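Local coordinates for nitroalkane oxidase (Podospora anserina, PDB 3MKH), which oxidises nitroalkanes to aldehydes or ketones with FAD and molecular oxygen, by way of a carbanion, releasing nitrite and hydrogen peroxide, at residues 108-111 with 112-116; 256-259 with 260-263. All coordinates share one frame; numbering follows the deposited sequence.

Contact 1: 108-111 with 112-116; sequences LAAG and PQHAE
The backbone N-H of His-114 bonds back to the carbonyl of Gly-111, with N at 3.0 Å from O and an angle of 158° at the hydrogen. The donor sits well above the carbonyl plane, and so does not use a lone pair of this oxygen. Pro-112 and Gln-113 fill the two corners of the turn closed in this way. The side chain of Gln-113 folds back over it. Its CG stands between the backbone N and the carbonyl carbon (chi1 66°), the chain bends at chi2 (-82°), and OE1 ends 3.1 Å from the carbonyl C of Gly-111. Its CG also lies 3.7 Å above the plane of the His-114 imidazole, over the ring centre, covering one face. CB of His-114 meets CB of Ala-110 at 4.0 Å. A water bridges O of Ala-109 and the His-114 ring: it donates to O of Ala-109 at 2.8 Å and is also hydrogen-bonded to NE2 of His-114 (3.1 Å). Farther on, Glu-116 forms a salt bridge with Lys-253. Backbone angles at Pro-112 and Gln-113 identify a type I beta turn with proline at its second position, part of a short 3-10 segment linking helix 90-109 to helix 115-118 in the N-terminal acyl-CoA dehydrogenase domain.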
ATOM      1  N   LEU A 108      26.089 -20.891 -19.817  1.00 24.51           N
ATOM      2  CA  LEU A 108      25.398 -22.000 -19.149  1.00 27.67           C
ATOM      3  C   LEU A 108      25.507 -23.347 -19.879  1.00 30.19           C
ATOM      4  O   LEU A 108      25.526 -24.390 -19.234  1.00 30.27           O
ATOM      5  CB  LEU A 108      23.923 -21.668 -18.887  1.00 24.42           C
ATOM      6  CG  LEU A 108      23.620 -20.493 -17.944  1.00 25.70           C
ATOM      7  CD1 LEU A 108      22.137 -20.173 -17.952  1.00 24.04           C
ATOM      8  CD2 LEU A 108      24.097 -20.779 -16.526  1.00 34.69           C
ATOM      9  N   ALA A 109      25.597 -23.337 -21.207  1.00 25.08           N
ATOM     10  CA  ALA A 109      25.366 -24.581 -21.954  1.00 31.59           C
ATOM     11  C   ALA A 109      26.314 -24.854 -23.120  1.00 29.78           C
ATOM     12  O   ALA A 109      26.161 -25.850 -23.818  1.00 32.80           O
ATOM     13  CB  ALA A 109      23.914 -24.635 -22.444  1.00 30.35           C
ATOM     14  N   ALA A 110      27.273 -23.971 -23.346  1.00 26.73           N
ATOM     15  CA  ALA A 110      28.148 -24.110 -24.497  1.00 27.16           C
ATOM     16  C   ALA A 110      28.761 -25.509 -24.539  1.00 33.89           C
ATOM     17  O   ALA A 110      29.071 -26.087 -23.499  1.00 28.35           O
ATOM     18  CB  ALA A 110      29.245 -23.066 -24.453  1.00 30.44           C
ATOM     19  N   GLY A 111      28.917 -26.047 -25.747  1.00 33.83           N
ATOM     20  CA  GLY A 111      29.747 -27.223 -25.954  1.00 34.27           C
ATOM     21  C   GLY A 111      31.046 -26.798 -26.610  1.00 37.26           C
ATOM     22  O   GLY A 111      31.240 -25.603 -26.885  1.00 35.92           O
ATOM     23  N   PRO A 112      31.946 -27.762 -26.882  1.00 35.53           N
ATOM     24  CA  PRO A 112      33.244 -27.407 -27.470  1.00 34.99           C
ATOM     25  C   PRO A 112      33.101 -26.709 -28.823  1.00 33.11           C
ATOM     26  O   PRO A 112      33.934 -25.876 -29.184  1.00 38.61           O
ATOM     27  CB  PRO A 112      33.950 -28.768 -27.634  1.00 36.98           C
ATOM     28  CG  PRO A 112      32.878 -29.811 -27.461  1.00 36.14           C
ATOM     29  CD  PRO A 112      31.835 -29.203 -26.584  1.00 36.94           C
ATOM     30  N   GLN A 113      32.040 -27.031 -29.552  1.00 33.14           N
ATOM     31  CA  GLN A 113      31.815 -26.465 -30.881  1.00 36.34           C
ATOM     32  C   GLN A 113      31.430 -24.988 -30.847  1.00 34.96           C
ATOM     33  O   GLN A 113      31.360 -24.334 -31.889  1.00 36.46           O
ATOM     34  CB  GLN A 113      30.733 -27.254 -31.629  1.00 33.01           C
ATOM     35  CG  GLN A 113      29.329 -27.177 -31.021  1.00 35.80           C
ATOM     36  CD  GLN A 113      29.118 -28.140 -29.861  1.00 36.61           C
ATOM     37  OE1 GLN A 113      30.016 -28.360 -29.044  1.00 36.23           O
ATOM     38  NE2 GLN A 113      27.917 -28.712 -29.777  1.00 34.94           N
ATOM     39  N   HIS A 114      31.181 -24.469 -29.652  1.00 32.36           N
ATOM     40  CA  HIS A 114      30.655 -23.115 -29.512  1.00 32.94           C
ATOM     41  C   HIS A 114      31.719 -22.060 -29.233  1.00 36.20           C
ATOM     42  O   HIS A 114      31.412 -20.874 -29.151  1.00 32.74           O
ATOM     43  CB  HIS A 114      29.574 -23.090 -28.438  1.00 26.49           C
ATOM     44  CG  HIS A 114      28.396 -23.949 -28.772  1.00 27.94           C
ATOM     45  ND1 HIS A 114      27.693 -23.815 -29.951  1.00 31.45           N
ATOM     46  CD2 HIS A 114      27.799 -24.955 -28.090  1.00 30.35           C
ATOM     47  CE1 HIS A 114      26.711 -24.698 -29.978  1.00 26.76           C
ATOM     48  NE2 HIS A 114      26.757 -25.405 -28.861  1.00 29.71           N
ATOM     49  N   ALA A 115      32.971 -22.486 -29.100  1.00 32.21           N
ATOM     50  CA  ALA A 115      34.032 -21.558 -28.724  1.00 32.15           C
ATOM     51  C   ALA A 115      34.223 -20.519 -29.815  1.00 36.54           C
ATOM     52  O   ALA A 115      34.503 -19.351 -29.523  1.00 33.61           O
ATOM     53  CB  ALA A 115      35.337 -22.304 -28.452  1.00 39.12           C
ATOM     54  N   GLU A 116      34.071 -20.936 -31.071  1.00 28.84           N
ATOM     55  CA  GLU A 116      34.238 -20.006 -32.184  1.00 33.86           C
ATOM     56  C   GLU A 116      33.229 -18.852 -32.140  1.00 33.21           C
ATOM     57  O   GLU A 116      33.504 -17.768 -32.663  1.00 32.63           O
ATOM     58  CB  GLU A 116      34.146 -20.721 -33.537  1.00 37.32           C
ATOM     59  CG  GLU A 116      32.851 -21.492 -33.764  1.00 39.74           C
ATOM     60  CD  GLU A 116      32.683 -21.941 -35.215  1.00 45.66           C
ATOM     61  OE1 GLU A 116      32.801 -21.087 -36.117  1.00 53.88           O
ATOM     62  OE2 GLU A 116      32.430 -23.141 -35.452  1.00 52.41           O
TER
HETATM   63  O   HOH W   1      25.657 -26.986 -26.377  1.00 32.58           O

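Contact 2: 256-259 with 260-263; sequences LCPA and GQGA
The side chain of Gln-261 crosses the ring of Pro-258 obliquely and can be traced atom by atom over that residue. CB starts 3.5 Å from the carbonyl O of Pro-258 and reaches toward CB of Cys-257. CG of Gln-261, set beside the backbone N and anti to the carbonyl carbon (chi1 -72°), passes 4.2 Å from O of Pro-258 and carries the chain on in an extended line. CD of Gln-261 then lies 3.9 Å from CD of Pro-258. At the tip OE1 of Gln-261 is 3.5 Å from CD of Pro-258, whereas NE2 is 4.2 Å from CG of Pro-258. The amide thus packs against the rim of the pyrrolidine. The backbone N of Gln-261 donates a hydrogen bond to O of Pro-258 (2.9 Å), with the donor in the carbonyl plane. On the buried side CB of Cys-257 rests 3.6 Å from CA of Gly-262. Both Gly-260 and Gly-262 are tied by backbone bonds to Val-206. Just upstream, Leu-256 and Cys-257 face Ile-208 together in a classic beta bulge, and residues 258-261 form a type II beta turn, its third position fitted by the positive phi of Gly-260 (97°), leading from strand 255-257 into helix 262-298.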
ATOM      1  N   LEU A 256      22.482 -24.734 -29.641  1.00 28.00           N
ATOM      2  CA  LEU A 256      23.052 -24.616 -28.302  1.00 28.14           C
ATOM      3  C   LEU A 256      22.338 -25.539 -27.333  1.00 28.04           C
ATOM      4  O   LEU A 256      22.978 -26.269 -26.577  1.00 29.65           O
ATOM      5  CB  LEU A 256      22.985 -23.169 -27.789  1.00 24.88           C
ATOM      6  CG  LEU A 256      23.484 -22.949 -26.351  1.00 27.36           C
ATOM      7  CD1 LEU A 256      24.996 -23.133 -26.258  1.00 26.21           C
ATOM      8  CD2 LEU A 256      23.092 -21.540 -25.818  1.00 24.07           C
ATOM      9  N   CYS A 257      21.011 -25.492 -27.340  1.00 25.19           N
ATOM     10  CA  CYS A 257      20.209 -26.425 -26.557  1.00 27.50           C
ATOM     11  C   CYS A 257      19.267 -27.165 -27.467  1.00 28.53           C
ATOM     12  O   CYS A 257      18.395 -26.552 -28.085  1.00 26.58           O
ATOM     13  CB  CYS A 257      19.391 -25.706 -25.483  1.00 26.56           C
ATOM     14  SG  CYS A 257      20.404 -24.655 -24.422  1.00 28.00           S
ATOM     15  N   PRO A 258      19.440 -28.492 -27.553  1.00 28.59           N
ATOM     16  CA  PRO A 258      18.568 -29.341 -28.363  1.00 30.04           C
ATOM     17  C   PRO A 258      17.161 -29.334 -27.790  1.00 29.31           C
ATOM     18  O   PRO A 258      16.961 -28.997 -26.616  1.00 27.95           O
ATOM     19  CB  PRO A 258      19.185 -30.744 -28.202  1.00 34.92           C
ATOM     20  CG  PRO A 258      20.593 -30.509 -27.703  1.00 37.41           C
ATOM     21  CD  PRO A 258      20.499 -29.265 -26.871  1.00 30.58           C
ATOM     22  N   ALA A 259      16.196 -29.739 -28.605  1.00 29.25           N
ATOM     23  CA  ALA A 259      14.804 -29.713 -28.183  1.00 25.92           C
ATOM     24  C   ALA A 259      14.604 -30.375 -26.825  1.00 31.39           C
ATOM     25  O   ALA A 259      15.045 -31.507 -26.592  1.00 33.38           O
ATOM     26  CB  ALA A 259      13.913 -30.354 -29.247  1.00 32.65           C
ATOM     27  N   GLY A 260      13.936 -29.667 -25.922  1.00 28.16           N
ATOM     28  CA  GLY A 260      13.685 -30.205 -24.601  1.00 31.31           C
ATOM     29  C   GLY A 260      14.682 -29.750 -23.553  1.00 29.70           C
ATOM     30  O   GLY A 260      14.487 -29.984 -22.361  1.00 31.54           O
ATOM     31  N   GLN A 261      15.749 -29.093 -23.980  1.00 31.30           N
ATOM     32  CA  GLN A 261      16.719 -28.556 -23.027  1.00 30.81           C
ATOM     33  C   GLN A 261      16.716 -27.025 -22.999  1.00 32.20           C
ATOM     34  O   GLN A 261      17.268 -26.419 -22.086  1.00 29.83           O
ATOM     35  CB  GLN A 261      18.122 -29.079 -23.338  1.00 33.50           C
ATOM     36  CG  GLN A 261      18.306 -30.569 -23.000  1.00 38.09           C
ATOM     37  CD  GLN A 261      19.565 -31.161 -23.609  1.00 42.79           C
ATOM     38  OE1 GLN A 261      20.632 -30.543 -23.588  1.00 43.32           O
ATOM     39  NE2 GLN A 261      19.445 -32.365 -24.165  1.00 47.22           N
ATOM     40  N   GLY A 262      16.093 -26.406 -24.000  1.00 31.11           N
ATOM     41  CA  GLY A 262      16.144 -24.956 -24.158  1.00 25.45           C
ATOM     42  C   GLY A 262      15.489 -24.151 -23.048  1.00 26.52           C
ATOM     43  O   GLY A 262      16.035 -23.148 -22.597  1.00 28.17           O
ATOM     44  N   ALA A 263      14.307 -24.567 -22.614  1.00 24.66           N
ATOM     45  CA  ALA A 263      13.566 -23.800 -21.616  1.00 27.83           C
ATOM     46  C   ALA A 263      14.333 -23.660 -20.291  1.00 31.94           C
ATOM     47  O   ALA A 263      14.380 -22.571 -19.703  1.00 31.62           O
ATOM     48  CB  ALA A 263      12.180 -24.412 -21.388  1.00 29.13           C
TER

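In the fold
Contact 1 comes first along the chain and contact 2 follows in series, yet their centres lie only about 14 Å apart on the same side of the chain's centre. They meet directly through Leu-256, whose CD1 packs 3.7 Å from CA of Ala-110 and also touches the His-114 ring, and through SG of Cys-257, 4.0 Å from CB of Ala-109. Each is a tight turn at a helix end: contact 1 follows helix 90-109 of the N-terminal domain, contact 2 leads from the edge of the beta sheet into helix 262-298 of the C-terminal domain. Their packing therefore joins the helical and beta parts of the acyl-CoA dehydrogenase fold.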